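Local coordinates for protein E1 (Kluyveromyces marxianus, PDB 3VX6) that activates the ubiquitin-like proteins Atg8 and Atg12 for conjugation in autophagy as an E1-like enzyme, represented here by its N-terminal domain, at residues S14-V19 with Y138-M142; K42-L48 with N76-Y82; K97-K102 with V259-E263. All coordinates share one frame. Numbering follows the deposited sequence.

All three interactions reach the same mixed sheet. Interaction 1 is the most buried. It packs the short strand 16-19 against strand 135-144 through side chains and one water, with no direct hydrogen bond across. Interaction 2 lies within the sheet and is partly exposed. Backbone hydrogen bonds join strands 40-47 and 78-86. Interaction 3, also partly buried, sets helix 97-114 on the sheet through Trp262 and Ile101. Interactions 1 and 2 meet where Met142 CE lies 3.8 Å from Leu79 CD2. Interactions 1 and 3 use neighbouring strands of the sheet, 135-144 and 260-262, and Glu263 joins them through Ser17 and Trp139. Interactions 2 and 3 do not touch; their nearest atoms are about 6 Å apart.

Interaction 1: S14-V19 with Y138-M142; sequences SFQSFV and YWICM
This is face packing between two sheets. Strand 16-19 belongs to a small parallel sheet with strand 59-62. It lies over strand 135-144 of the large mixed sheet. Ser14 precedes it. The axes approach to 8.3 Å and run at 138°, so the strands are roughly antiparallel but not hydrogen-bonded to each other. The nearest CA pairs are Ser14 with Met142 at 6.5 Å, Ser17 with Ile140 at 7.1 Å and Val19 with Tyr138 at 9.6 Å. Side chains alternate. Those of Phe15, Ser17 and Val19 point to the other strand, as do those of Tyr138, Ile140 and Met142. Phe18, Trp139 and Cys141 start away from it.

Phe15 is a p rotamer (chi1 69°), and its ring reaches the gap between Ile140 and Met142. Its CE2 lies 3.2 Å from Ile140 CG2, and its CD1 lies 3.6 Å from Met142 CB. Met142 is extended through chi1 and chi2 (both t) and turns at chi3, -95°. Its SD sits 5.3 Å from the Phe15 ring centroid, an oblique Met-aromatic contact. Ile140 is m, t, which brings CD1 to 3.2 Å from Ser17 CB and 4.0 Å from Val19 CG1. Ser17 is p, and its OG is hydrogen-bonded to Glu263 OE2. Tyr138 is also p; its ring lies beside Val19 (m) and meets Phe24 edge-to-face. Ser14 is m, with its CB 3.1 Å from Met142 SD. A water closes this end, 3.0 Å from Ser14 OG and donating to Met142 O at 2.5 Å.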
loop_
_atom_site.group_PDB
_atom_site.type_symbol
_atom_site.label_atom_id
_atom_site.label_comp_id
_atom_site.label_asym_id
_atom_site.label_seq_id
_atom_site.Cartn_x
_atom_site.Cartn_y
_atom_site.Cartn_z
ATOM N N SER A 14 -5.371 -0.773 -4.463
ATOM C CA SER A 14 -4.025 -1.276 -4.192
ATOM C C SER A 14 -3.878 -2.704 -3.651
ATOM O O SER A 14 -2.765 -3.231 -3.603
ATOM C CB SER A 14 -3.299 -0.309 -3.250
ATOM O OG SER A 14 -3.093 0.963 -3.847
ATOM N N PHE A 15 -4.982 -3.335 -3.267
ATOM C CA PHE A 15 -4.923 -4.678 -2.702
ATOM C C PHE A 15 -6.330 -5.217 -2.513
ATOM O O PHE A 15 -7.316 -4.474 -2.553
ATOM C CB PHE A 15 -4.303 -4.625 -1.315
ATOM C CG PHE A 15 -5.203 -3.951 -0.305
ATOM C CD1 PHE A 15 -5.516 -2.595 -0.431
ATOM C CD2 PHE A 15 -5.841 -4.690 0.689
ATOM C CE1 PHE A 15 -6.454 -1.991 0.409
ATOM C CE2 PHE A 15 -6.779 -4.092 1.533
ATOM C CZ PHE A 15 -7.087 -2.742 1.392
ATOM N N GLN A 16 -6.396 -6.524 -2.290
ATOM C CA GLN A 16 -7.642 -7.218 -1.991
ATOM C C GLN A 16 -7.288 -7.993 -0.729
ATOM O O GLN A 16 -6.344 -8.786 -0.718
ATOM C CB GLN A 16 -8.046 -8.183 -3.103
ATOM C CG GLN A 16 -9.254 -9.029 -2.734
ATOM C CD GLN A 16 -9.915 -9.688 -3.935
ATOM O OE1 GLN A 16 -10.783 -10.549 -3.785
ATOM N NE2 GLN A 16 -9.512 -9.279 -5.135
ATOM N N SER A 17 -8.018 -7.737 0.346
ATOM C CA SER A 17 -7.721 -8.413 1.591
ATOM C C SER A 17 -8.142 -9.871 1.558
ATOM O O SER A 17 -9.074 -10.276 0.848
ATOM C CB SER A 17 -8.390 -7.706 2.774
ATOM O OG SER A 17 -9.796 -7.858 2.759
ATOM N N PHE A 18 -7.414 -10.664 2.322
ATOM C CA PHE A 18 -7.694 -12.076 2.450
ATOM C C PHE A 18 -7.389 -12.400 3.868
ATOM O O PHE A 18 -6.252 -12.732 4.212
ATOM C CB PHE A 18 -6.819 -12.900 1.520
ATOM C CG PHE A 18 -7.425 -13.097 0.182
ATOM C CD1 PHE A 18 -8.481 -13.987 0.023
ATOM C CD2 PHE A 18 -7.003 -12.343 -0.901
ATOM C CE1 PHE A 18 -9.114 -14.126 -1.194
ATOM C CE2 PHE A 18 -7.627 -12.470 -2.122
ATOM C CZ PHE A 18 -8.691 -13.365 -2.274
ATOM N N VAL A 19 -8.406 -12.260 4.707
ATOM C CA VAL A 19 -8.217 -12.540 6.109
ATOM C C VAL A 19 -8.761 -13.920 6.445
ATOM O O VAL A 19 -9.969 -14.125 6.600
ATOM C CB VAL A 19 -8.877 -11.454 6.984
ATOM C CG1 VAL A 19 -8.414 -10.085 6.528
ATOM C CG2 VAL A 19 -10.381 -11.541 6.894
ATOM N N TYR A 138 -14.321 -5.751 10.245
ATOM C CA TYR A 138 -13.035 -5.148 9.941
ATOM C C TYR A 138 -13.054 -4.357 8.659
ATOM O O TYR A 138 -13.957 -4.489 7.831
ATOM C CB TYR A 138 -11.932 -6.187 9.845
ATOM C CG TYR A 138 -12.123 -7.175 8.737
ATOM C CD1 TYR A 138 -13.138 -8.120 8.804
ATOM C CD2 TYR A 138 -11.256 -7.202 7.641
ATOM C CE1 TYR A 138 -13.291 -9.074 7.818
ATOM C CE2 TYR A 138 -11.395 -8.158 6.639
ATOM C CZ TYR A 138 -12.419 -9.096 6.738
ATOM O OH TYR A 138 -12.588 -10.066 5.774
ATOM N N TRP A 139 -12.030 -3.529 8.508
ATOM C CA TRP A 139 -11.903 -2.691 7.346
ATOM C C TRP A 139 -10.437 -2.413 7.101
ATOM O O TRP A 139 -9.740 -1.867 7.962
ATOM C CB TRP A 139 -12.639 -1.386 7.581
ATOM C CG TRP A 139 -13.121 -0.768 6.330
ATOM C CD1 TRP A 139 -12.774 -1.112 5.055
ATOM C CD2 TRP A 139 -14.064 0.297 6.216
ATOM N NE1 TRP A 139 -13.449 -0.329 4.157
ATOM C CE2 TRP A 139 -14.249 0.546 4.843
ATOM C CE3 TRP A 139 -14.773 1.069 7.146
ATOM C CZ2 TRP A 139 -15.114 1.533 4.372
ATOM C CZ3 TRP A 139 -15.634 2.050 6.676
ATOM C CH2 TRP A 139 -15.796 2.273 5.300
ATOM N N ILE A 140 -9.961 -2.799 5.925
ATOM C CA ILE A 140 -8.571 -2.576 5.591
ATOM C C ILE A 140 -8.477 -1.461 4.573
ATOM O O ILE A 140 -9.395 -1.257 3.771
ATOM C CB ILE A 140 -7.923 -3.840 5.008
ATOM C CG1 ILE A 140 -8.066 -4.995 6.000
ATOM C CG2 ILE A 140 -6.455 -3.579 4.712
ATOM C CD1 ILE A 140 -7.454 -6.308 5.533
ATOM N N CYS A 141 -7.375 -0.719 4.638
ATOM C CA CYS A 141 -7.123 0.367 3.708
ATOM C C CYS A 141 -5.627 0.448 3.481
ATOM O O CYS A 141 -4.831 0.138 4.363
ATOM C CB CYS A 141 -7.625 1.708 4.252
ATOM S SG CYS A 141 -6.540 2.533 5.452
ATOM N N MET A 142 -5.253 0.814 2.269
ATOM C CA MET A 142 -3.854 0.998 1.930
ATOM C C MET A 142 -3.908 2.442 1.449
ATOM O O MET A 142 -4.298 2.706 0.317
ATOM C CB MET A 142 -3.447 0.054 0.804
ATOM C CG MET A 142 -1.972 0.102 0.493
ATOM S SD MET A 142 -1.578 -1.067 -0.770
ATOM C CE MET A 142 -1.043 -2.492 0.171
HETATM O O HOH W 1 -4.954 2.589 -2.092
#

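Interaction 2: K42-L48 with N76-Y82; sequences KALYTQL and NIILKGY
Five backbone hydrogen bonds join the segments. Leu44 N donates to Gly81 O and Gly81 N to Leu44 O, both at 2.8 Å. Thr46 N reaches Leu79 O at 3.2 Å, and Leu79 N returns to Thr46 O at 2.9 Å. Leu48 N donates to Ile77 O at 2.6 Å. Tyr45-Lys80 and Gln47-Ile78 are the non-hydrogen-bonded pairs between them, and Ala43-Tyr82 is a further one beyond Leu44-Gly81. The axes run at 149°, 4.2 Å apart at closest.

A water lies 3.2 Å from Tyr45 OH and accepts from Lys80 NZ at 2.5 Å. Tyr45 is m, while Lys80 is extended, with all four chi angles t. Ala43, Gln47, Ile78 and Tyr82 share their face. There Ile78 (m, m) places CD1 3.5 Å from Gln47 CB, and Tyr82 (m) places CD1 4.1 Å from Ala43 CB.

Leu44, Thr46 and Leu79 occupy the other face, against Phe123. Thr46 (t) lies with CG2 4.0 Å from Leu79 CB; its OG1 is hydrogen-bonded to Ser61 O. Leu48 CD1 packs 3.6 Å from Leu79 CB. This is a regular antiparallel strand pair within a mixed sheet, joined by a long connection rather than a tight hairpin turn.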
loop_
_atom_site.group_PDB
_atom_site.type_symbol
_atom_site.label_atom_id
_atom_site.label_comp_id
_atom_site.label_asym_id
_atom_site.label_seq_id
_atom_site.Cartn_x
_atom_site.Cartn_y
_atom_site.Cartn_z
ATOM N N LYS A 42 -1.828 -2.984 16.446
ATOM C CA LYS A 42 -0.775 -3.943 16.130
ATOM C C LYS A 42 -0.151 -3.723 14.772
ATOM O O LYS A 42 -0.763 -3.168 13.870
ATOM C CB LYS A 42 -1.324 -5.376 16.154
ATOM C CG LYS A 42 -1.072 -6.173 17.432
ATOM C CD LYS A 42 -2.165 -5.981 18.460
ATOM C CE LYS A 42 -1.831 -6.713 19.755
ATOM N NZ LYS A 42 -2.904 -6.550 20.793
ATOM N N ALA A 43 1.082 -4.177 14.630
ATOM C CA ALA A 43 1.766 -4.068 13.360
ATOM C C ALA A 43 1.486 -5.376 12.638
ATOM O O ALA A 43 1.578 -6.445 13.225
ATOM C CB ALA A 43 3.260 -3.898 13.568
ATOM N N LEU A 44 1.119 -5.281 11.369
ATOM C CA LEU A 44 0.841 -6.458 10.566
ATOM C C LEU A 44 2.037 -6.673 9.641
ATOM O O LEU A 44 2.785 -5.743 9.346
ATOM C CB LEU A 44 -0.448 -6.247 9.762
ATOM C CG LEU A 44 -1.694 -6.014 10.624
ATOM C CD1 LEU A 44 -2.859 -5.549 9.778
ATOM C CD2 LEU A 44 -2.037 -7.293 11.351
ATOM N N TYR A 45 2.234 -7.912 9.220
ATOM C CA TYR A 45 3.336 -8.259 8.339
ATOM C C TYR A 45 2.791 -9.310 7.418
ATOM O O TYR A 45 2.171 -10.278 7.850
ATOM C CB TYR A 45 4.519 -8.855 9.117
ATOM C CG TYR A 45 5.213 -7.892 10.052
ATOM C CD1 TYR A 45 6.091 -6.928 9.564
ATOM C CD2 TYR A 45 4.973 -7.924 11.425
ATOM C CE1 TYR A 45 6.713 -6.020 10.414
ATOM C CE2 TYR A 45 5.589 -7.016 12.287
ATOM C CZ TYR A 45 6.458 -6.066 11.772
ATOM O OH TYR A 45 7.067 -5.156 12.609
ATOM N N THR A 46 2.991 -9.117 6.135
ATOM C CA THR A 46 2.510 -10.099 5.210
ATOM C C THR A 46 3.570 -10.169 4.148
ATOM O O THR A 46 4.032 -9.142 3.647
ATOM C CB THR A 46 1.146 -9.690 4.642
ATOM O OG1 THR A 46 0.635 -10.744 3.818
ATOM C CG2 THR A 46 1.265 -8.404 3.842
ATOM N N GLN A 47 4.018 -11.381 3.861
ATOM C CA GLN A 47 5.033 -11.559 2.841
ATOM C C GLN A 47 4.313 -11.295 1.546
ATOM O O GLN A 47 3.356 -11.984 1.200
ATOM C CB GLN A 47 5.581 -12.976 2.855
ATOM C CG GLN A 47 6.482 -13.285 1.698
ATOM C CD GLN A 47 7.072 -14.662 1.813
ATOM O OE1 GLN A 47 7.109 -15.411 0.841
ATOM N NE2 GLN A 47 7.544 -15.007 3.008
ATOM N N LEU A 48 4.757 -10.269 0.843
ATOM C CA LEU A 48 4.121 -9.911 -0.397
ATOM C C LEU A 48 4.426 -10.946 -1.458
ATOM O O LEU A 48 5.583 -11.175 -1.823
ATOM C CB LEU A 48 4.579 -8.517 -0.835
ATOM C CG LEU A 48 3.484 -7.439 -0.879
ATOM C CD1 LEU A 48 2.542 -7.584 0.300
ATOM C CD2 LEU A 48 4.130 -6.058 -0.892
ATOM N N ASN A 76 12.443 -12.577 0.905
ATOM C CA ASN A 76 11.233 -12.107 0.237
ATOM C C ASN A 76 10.842 -10.701 0.684
ATOM O O ASN A 76 11.438 -10.133 1.600
ATOM C CB ASN A 76 10.071 -13.071 0.487
ATOM C CG ASN A 76 10.073 -14.241 -0.472
ATOM O OD1 ASN A 76 10.989 -15.057 -0.466
ATOM N ND2 ASN A 76 9.046 -14.321 -1.310
ATOM N N ILE A 77 9.836 -10.139 0.028
ATOM C CA ILE A 77 9.378 -8.800 0.356
ATOM C C ILE A 77 8.281 -8.849 1.412
ATOM O O ILE A 77 7.218 -9.441 1.213
ATOM C CB ILE A 77 8.873 -8.073 -0.910
ATOM C CG1 ILE A 77 10.072 -7.742 -1.812
ATOM C CG2 ILE A 77 8.080 -6.825 -0.525
ATOM C CD1 ILE A 77 9.703 -7.120 -3.132
ATOM N N ILE A 78 8.553 -8.227 2.549
ATOM C CA ILE A 78 7.598 -8.212 3.637
ATOM C C ILE A 78 6.989 -6.831 3.774
ATOM O O ILE A 78 7.699 -5.855 4.005
ATOM C CB ILE A 78 8.277 -8.593 4.958
ATOM C CG1 ILE A 78 8.983 -9.947 4.809
ATOM C CG2 ILE A 78 7.255 -8.592 6.074
ATOM C CD1 ILE A 78 8.097 -11.074 4.300
ATOM N N LEU A 79 5.670 -6.749 3.630
ATOM C CA LEU A 79 4.986 -5.465 3.747
ATOM C C LEU A 79 4.526 -5.221 5.170
ATOM O O LEU A 79 3.854 -6.064 5.764
ATOM C CB LEU A 79 3.772 -5.397 2.822
ATOM C CG LEU A 79 3.151 -4.003 2.858
ATOM C CD1 LEU A 79 4.206 -2.994 2.395
ATOM C CD2 LEU A 79 1.916 -3.941 1.986
ATOM N N LYS A 80 4.884 -4.068 5.722
ATOM C CA LYS A 80 4.471 -3.758 7.075
ATOM C C LYS A 80 3.178 -2.970 7.051
ATOM O O LYS A 80 3.074 -1.944 6.392
ATOM C CB LYS A 80 5.551 -2.963 7.814
ATOM C CG LYS A 80 5.262 -2.776 9.303
ATOM C CD LYS A 80 6.527 -2.404 10.060
ATOM C CE LYS A 80 6.265 -2.229 11.552
ATOM N NZ LYS A 80 7.528 -2.026 12.332
ATOM N N GLY A 81 2.184 -3.480 7.763
ATOM C CA GLY A 81 0.906 -2.808 7.834
ATOM C C GLY A 81 0.624 -2.521 9.285
ATOM O O GLY A 81 1.471 -2.771 10.143
ATOM N N TYR A 82 -0.559 -1.994 9.565
ATOM C CA TYR A 82 -0.931 -1.684 10.929
ATOM C C TYR A 82 -2.399 -1.993 11.158
ATOM O O TYR A 82 -3.242 -1.781 10.287
ATOM C CB TYR A 82 -0.627 -0.204 11.243
ATOM C CG TYR A 82 0.850 0.140 11.108
ATOM C CD1 TYR A 82 1.799 -0.354 12.019
ATOM C CD2 TYR A 82 1.314 0.877 10.011
ATOM C CE1 TYR A 82 3.173 -0.129 11.831
ATOM C CE2 TYR A 82 2.678 1.108 9.811
ATOM C CZ TYR A 82 3.602 0.603 10.715
ATOM O OH TYR A 82 4.948 0.816 10.471
HETATM O O HOH W 2 9.602 -3.399 11.886
#

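Interaction 3: K97-K102 with V259-E263; sequences KIQFIK and VSGWE
Residues 97-102 form the regular first turns of helix 97-114, with Ile101 N hydrogen-bonded to Lys97 O and Lys102 N to Ile98 O. Residues 260-262 form a short strand beside strand 135-144. The contact is helix-on-sheet packing. The helix lies in the beta-alpha-beta crossover between the parallel strands 78-86 and 123-130. The helix and strand axes cross at 115°, 8.9 Å apart at closest, and the CA atoms of Lys102 and Val259 come within 5.1 Å. Gly261 has phi/psi of 133°/-12°. A CB there would run into Ser260 O and crowd Ile101 CD1.

Ile101 is extended (t, t) and points at the strand. Its CD1 lies over the five-membered ring of Trp262, 3.7 Å from the centroid, a CH-pi contact. Its CG1 packs 3.8 Å from Val259 CG1. Val259 is t, and its CG2 lies 3.5 Å from Lys102 CA. Phe100 (t) swings its ring to the Trp262 six-membered ring, centroids 5.3 Å apart and planes at 32°. The end of Lys97 leads away, and its NZ is hydrogen-bonded to Phe92 O. Trp262 (chi1 -77°, chi2 120°) turns its indole to the helix, and its NE1 donates to Lys97 O at 3.0 Å.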
loop_
_atom_site.group_PDB
_atom_site.type_symbol
_atom_site.label_atom_id
_atom_site.label_comp_id
_atom_site.label_asym_id
_atom_site.label_seq_id
_atom_site.Cartn_x
_atom_site.Cartn_y
_atom_site.Cartn_z
ATOM N N LYS A 97 -13.645 7.265 9.720
ATOM C CA LYS A 97 -12.796 6.595 8.743
ATOM C C LYS A 97 -12.041 7.543 7.825
ATOM O O LYS A 97 -10.897 7.277 7.484
ATOM C CB LYS A 97 -13.606 5.598 7.900
ATOM C CG LYS A 97 -13.957 4.299 8.619
ATOM C CD LYS A 97 -15.175 4.479 9.493
ATOM C CE LYS A 97 -15.448 3.268 10.355
ATOM N NZ LYS A 97 -16.739 3.441 11.084
ATOM N N ILE A 98 -12.672 8.645 7.431
ATOM C CA ILE A 98 -12.031 9.610 6.545
ATOM C C ILE A 98 -10.883 10.375 7.217
ATOM O O ILE A 98 -9.811 10.575 6.627
ATOM C CB ILE A 98 -13.068 10.610 5.981
ATOM C CG1 ILE A 98 -12.407 11.960 5.738
ATOM C CG2 ILE A 98 -14.249 10.722 6.916
ATOM C CD1 ILE A 98 -13.352 13.003 5.240
ATOM N N GLN A 99 -11.105 10.806 8.449
ATOM C CA GLN A 99 -10.071 11.516 9.176
ATOM C C GLN A 99 -8.902 10.558 9.412
ATOM O O GLN A 99 -7.728 10.948 9.384
ATOM C CB GLN A 99 -10.622 12.005 10.509
ATOM C CG GLN A 99 -9.616 12.740 11.382
ATOM C CD GLN A 99 -8.904 13.862 10.641
ATOM O OE1 GLN A 99 -9.524 14.633 9.896
ATOM N NE2 GLN A 99 -7.593 13.965 10.850
ATOM N N PHE A 100 -9.241 9.293 9.626
ATOM C CA PHE A 100 -8.245 8.269 9.888
ATOM C C PHE A 100 -7.350 8.018 8.701
ATOM O O PHE A 100 -6.134 8.053 8.814
ATOM C CB PHE A 100 -8.934 6.963 10.312
ATOM C CG PHE A 100 -8.022 5.775 10.342
ATOM C CD1 PHE A 100 -7.735 5.071 9.172
ATOM C CD2 PHE A 100 -7.442 5.359 11.539
ATOM C CE1 PHE A 100 -6.883 3.967 9.192
ATOM C CE2 PHE A 100 -6.591 4.262 11.570
ATOM C CZ PHE A 100 -6.307 3.560 10.393
ATOM N N ILE A 101 -7.942 7.767 7.548
ATOM C CA ILE A 101 -7.123 7.485 6.395
ATOM C C ILE A 101 -6.391 8.753 5.951
ATOM O O ILE A 101 -5.297 8.686 5.388
ATOM C CB ILE A 101 -7.974 6.863 5.265
ATOM C CG1 ILE A 101 -7.080 6.003 4.375
ATOM C CG2 ILE A 101 -8.686 7.941 4.475
ATOM C CD1 ILE A 101 -7.837 5.187 3.372
ATOM N N LYS A 102 -6.982 9.913 6.231
ATOM C CA LYS A 102 -6.353 11.175 5.870
ATOM C C LYS A 102 -5.024 11.326 6.615
ATOM O O LYS A 102 -4.005 11.701 6.033
ATOM C CB LYS A 102 -7.255 12.343 6.244
ATOM C CG LYS A 102 -6.682 13.698 5.875
ATOM C CD LYS A 102 -7.429 14.808 6.582
ATOM C CE LYS A 102 -7.114 16.184 5.980
ATOM N NZ LYS A 102 -7.704 17.301 6.789
ATOM N N VAL A 259 -6.943 11.656 0.611
ATOM C CA VAL A 259 -6.631 10.257 0.846
ATOM C C VAL A 259 -7.805 9.288 0.690
ATOM O O VAL A 259 -8.931 9.577 1.081
ATOM C CB VAL A 259 -6.033 10.052 2.246
ATOM C CG1 VAL A 259 -5.349 8.697 2.311
ATOM C CG2 VAL A 259 -5.065 11.181 2.583
ATOM N N SER A 260 -7.519 8.136 0.101
ATOM C CA SER A 260 -8.497 7.075 -0.093
ATOM C C SER A 260 -7.711 5.798 0.152
ATOM O O SER A 260 -6.567 5.864 0.603
ATOM C CB SER A 260 -9.042 7.101 -1.511
ATOM O OG SER A 260 -7.983 7.030 -2.443
ATOM N N GLY A 261 -8.305 4.639 -0.120
ATOM C CA GLY A 261 -7.583 3.392 0.090
ATOM C C GLY A 261 -8.379 2.337 0.828
ATOM O O GLY A 261 -7.984 1.170 0.882
ATOM N N TRP A 262 -9.509 2.758 1.392
ATOM C CA TRP A 262 -10.404 1.872 2.133
ATOM C C TRP A 262 -10.964 0.812 1.207
ATOM O O TRP A 262 -11.531 1.136 0.170
ATOM C CB TRP A 262 -11.569 2.670 2.734
ATOM C CG TRP A 262 -11.219 3.448 3.960
ATOM C CD1 TRP A 262 -11.306 4.798 4.124
ATOM C CD2 TRP A 262 -10.765 2.921 5.212
ATOM N NE1 TRP A 262 -10.936 5.150 5.397
ATOM C CE2 TRP A 262 -10.595 4.019 6.089
ATOM C CE3 TRP A 262 -10.482 1.629 5.677
ATOM C CZ2 TRP A 262 -10.161 3.866 7.409
ATOM C CZ3 TRP A 262 -10.050 1.472 6.986
ATOM C CH2 TRP A 262 -9.891 2.590 7.841
ATOM N N GLU A 263 -10.814 -0.452 1.583
ATOM C CA GLU A 263 -11.309 -1.551 0.770
ATOM C C GLU A 263 -12.843 -1.561 0.694
ATOM O O GLU A 263 -13.528 -1.403 1.707
ATOM C CB GLU A 263 -10.806 -2.868 1.341
ATOM C CG GLU A 263 -11.077 -4.056 0.458
ATOM C CD GLU A 263 -10.386 -5.293 0.965
ATOM O OE1 GLU A 263 -10.310 -6.293 0.213
ATOM O OE2 GLU A 263 -9.915 -5.264 2.126
#